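Local coordinates for glycoprotein (Chandipura virus, PDB 5MDM) that probably attaches the virus to host-cell receptors and, at the acidic pH of the endosome, drives fusion of the viral and endosomal membranes as a class III fusogen, at residues 341-346 with 382-388. Sequence-based numbering, arbitrary orientation.
Sequences PVLKEP and GGYKFPW
Leu343 and Tyr384 face each other as an antiparallel hydrogen-bonded pair: the amide N of Leu343 donates to Tyr384 O (2.7 Å), and Tyr384 N returns a bond to Leu343 O. The neighbouring pair, Val342 with Lys385, is non-hydrogen-bonded; there Val342 CA leans on Tyr384 O in a CA-H...O contact. One step on, Phe386 N meets Pro341 O at 3.0 Å and almost straight (172° at the hydrogen), extending the ladder past the short strands. At the other end Gly383 brings its CA close to Leu343 O.

Tyr384 has the largest share of the contact. With CG anti to its own carbonyl carbon (chi1 -63°), the ring lies beneath the turn that follows Leu343. Pro346 lies over one face, CB standing 4.0 Å from the ring centroid and only 8° off the normal, a CH-pi contact, while Pro346 CD comes down over the CE1 side. The carbonyl of Lys344 sits instead at the ring's edge. Next to Tyr384 on the same face of the sheet, Leu343 reaches with CD1 to the edge of the Phe386 ring, at CE2 (3.8 Å). Beyond the strands, Pro341 lies alongside Trp388, its CB against the indole edge at CE3 (3.6 Å). On the face shared with Lys385, Val342 turns CG2 toward Gly382 O.

Strand 342-343 forms one border of a small antiparallel sheet in which 383-385 pairs next with 378-380; these last two strands fall within 371-393, a region probably involved in trimerization. Trp364 meets the Tyr384 ring and touches Pro346. Pro341, Phe386 and Trp388 pack on strand 2-7, Pro387 rests on helix 302-306, and Trp388 also touches Pro341 of the second subunit.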
loop_
_atom_site.group_PDB
_atom_site.type_symbol
_atom_site.label_atom_id
_atom_site.label_comp_id
_atom_site.label_asym_id
_atom_site.label_seq_id
_atom_site.Cartn_x
_atom_site.Cartn_y
_atom_site.Cartn_z
ATOM N N PRO A 341 13.152 -14.308 12.666
ATOM C CA PRO A 341 13.748 -13.407 13.664
ATOM C C PRO A 341 14.192 -14.158 14.906
ATOM O O PRO A 341 15.104 -13.718 15.603
ATOM C CB PRO A 341 12.608 -12.439 14.001
ATOM C CG PRO A 341 11.366 -13.138 13.576
ATOM C CD PRO A 341 11.746 -13.973 12.393
ATOM N N VAL A 342 13.543 -15.284 15.173
ATOM C CA VAL A 342 13.965 -16.180 16.239
ATOM C C VAL A 342 14.200 -17.572 15.650
ATOM O O VAL A 342 13.393 -18.055 14.857
ATOM C CB VAL A 342 12.932 -16.208 17.386
ATOM C CG1 VAL A 342 11.511 -16.132 16.829
ATOM C CG2 VAL A 342 13.134 -17.434 18.275
ATOM N N LEU A 343 15.314 -18.201 16.023
ATOM C CA LEU A 343 15.744 -19.447 15.390
ATOM C C LEU A 343 15.974 -20.571 16.392
ATOM O O LEU A 343 16.246 -20.317 17.563
ATOM C CB LEU A 343 17.038 -19.211 14.612
ATOM C CG LEU A 343 17.031 -18.111 13.551
ATOM C CD1 LEU A 343 18.459 -17.736 13.172
ATOM C CD2 LEU A 343 16.243 -18.560 12.327
ATOM N N LYS A 344 15.883 -21.814 15.921
ATOM C CA LYS A 344 16.163 -22.980 16.762
ATOM C C LYS A 344 17.664 -23.237 16.891
ATOM O O LYS A 344 18.175 -23.440 17.990
ATOM C CB LYS A 344 15.469 -24.232 16.218
ATOM C CG LYS A 344 13.953 -24.228 16.342
ATOM C CD LYS A 344 13.412 -25.648 16.469
ATOM C CE LYS A 344 13.884 -26.302 17.769
ATOM N NZ LYS A 344 13.567 -27.756 17.838
ATOM N N GLU A 345 18.359 -23.233 15.758
ATOM C CA GLU A 345 19.807 -23.406 15.727
ATOM C C GLU A 345 20.457 -22.156 15.123
ATOM O O GLU A 345 19.848 -21.485 14.284
ATOM C CB GLU A 345 20.172 -24.657 14.922
ATOM C CG GLU A 345 19.636 -25.949 15.518
ATOM C CD GLU A 345 20.082 -27.182 14.750
ATOM O OE1 GLU A 345 19.842 -28.308 15.238
ATOM O OE2 GLU A 345 20.671 -27.026 13.658
ATOM N N PRO A 346 21.696 -21.837 15.540
ATOM C CA PRO A 346 22.337 -20.596 15.085
ATOM C C PRO A 346 22.864 -20.722 13.657
ATOM O O PRO A 346 24.053 -20.504 13.413
ATOM C CB PRO A 346 23.501 -20.440 16.062
ATOM C CG PRO A 346 23.887 -21.843 16.374
ATOM C CD PRO A 346 22.609 -22.651 16.364
ATOM N N GLY A 382 14.310 -19.775 24.495
ATOM C CA GLY A 382 13.322 -19.686 23.433
ATOM C C GLY A 382 13.942 -19.726 22.048
ATOM O O GLY A 382 13.244 -19.605 21.042
ATOM N N GLY A 383 15.260 -19.892 22.001
ATOM C CA GLY A 383 15.979 -19.980 20.744
ATOM C C GLY A 383 17.041 -18.908 20.576
ATOM O O GLY A 383 17.559 -18.365 21.554
ATOM N N TYR A 384 17.371 -18.612 19.323
ATOM C CA TYR A 384 18.338 -17.571 19.011
ATOM C C TYR A 384 17.617 -16.355 18.449
ATOM O O TYR A 384 16.864 -16.463 17.481
ATOM C CB TYR A 384 19.382 -18.090 18.022
ATOM C CG TYR A 384 20.204 -19.233 18.571
ATOM C CD1 TYR A 384 19.810 -20.552 18.387
ATOM C CD2 TYR A 384 21.371 -18.992 19.283
ATOM C CE1 TYR A 384 20.559 -21.599 18.895
ATOM C CE2 TYR A 384 22.128 -20.031 19.791
ATOM C CZ TYR A 384 21.720 -21.334 19.595
ATOM O OH TYR A 384 22.474 -22.371 20.104
ATOM N N LYS A 385 17.846 -15.198 19.066
ATOM C CA LYS A 385 17.100 -13.988 18.729
ATOM C C LYS A 385 17.944 -12.875 18.100
ATOM O O LYS A 385 18.988 -12.468 18.639
ATOM C CB LYS A 385 16.366 -13.451 19.962
ATOM C CG LYS A 385 15.424 -14.454 20.616
ATOM C CD LYS A 385 14.651 -13.823 21.770
ATOM C CE LYS A 385 13.669 -14.803 22.402
ATOM N NZ LYS A 385 14.353 -15.941 23.080
ATOM N N PHE A 386 17.474 -12.410 16.945
ATOM C CA PHE A 386 17.974 -11.201 16.304
ATOM C C PHE A 386 16.962 -10.098 16.563
ATOM O O PHE A 386 15.757 -10.355 16.596
ATOM C CB PHE A 386 18.097 -11.389 14.787
ATOM C CG PHE A 386 19.269 -12.229 14.360
ATOM C CD1 PHE A 386 20.537 -11.676 14.264
ATOM C CD2 PHE A 386 19.099 -13.566 14.027
ATOM C CE1 PHE A 386 21.618 -12.445 13.861
ATOM C CE2 PHE A 386 20.175 -14.339 13.625
ATOM C CZ PHE A 386 21.436 -13.777 13.543
ATOM N N PRO A 387 17.443 -8.863 16.749
ATOM C CA PRO A 387 16.552 -7.702 16.804
ATOM C C PRO A 387 15.959 -7.462 15.421
ATOM O O PRO A 387 16.683 -7.528 14.427
ATOM C CB PRO A 387 17.495 -6.566 17.176
ATOM C CG PRO A 387 18.812 -7.010 16.667
ATOM C CD PRO A 387 18.856 -8.480 16.888
ATOM N N TRP A 388 14.664 -7.183 15.356
ATOM C CA TRP A 388 13.957 -7.137 14.083
ATOM C C TRP A 388 14.524 -6.142 13.076
ATOM O O TRP A 388 14.348 -6.301 11.868
ATOM C CB TRP A 388 12.473 -6.849 14.310
ATOM C CG TRP A 388 11.679 -6.889 13.047
ATOM C CD1 TRP A 388 11.004 -5.858 12.465
ATOM C CD2 TRP A 388 11.498 -8.021 12.192
ATOM N NE1 TRP A 388 10.402 -6.280 11.306
ATOM C CE2 TRP A 388 10.691 -7.605 11.113
ATOM C CE3 TRP A 388 11.933 -9.352 12.238
ATOM C CZ2 TRP A 388 10.315 -8.469 10.089
ATOM C CZ3 TRP A 388 11.558 -10.207 11.222
ATOM C CH2 TRP A 388 10.761 -9.763 10.161
#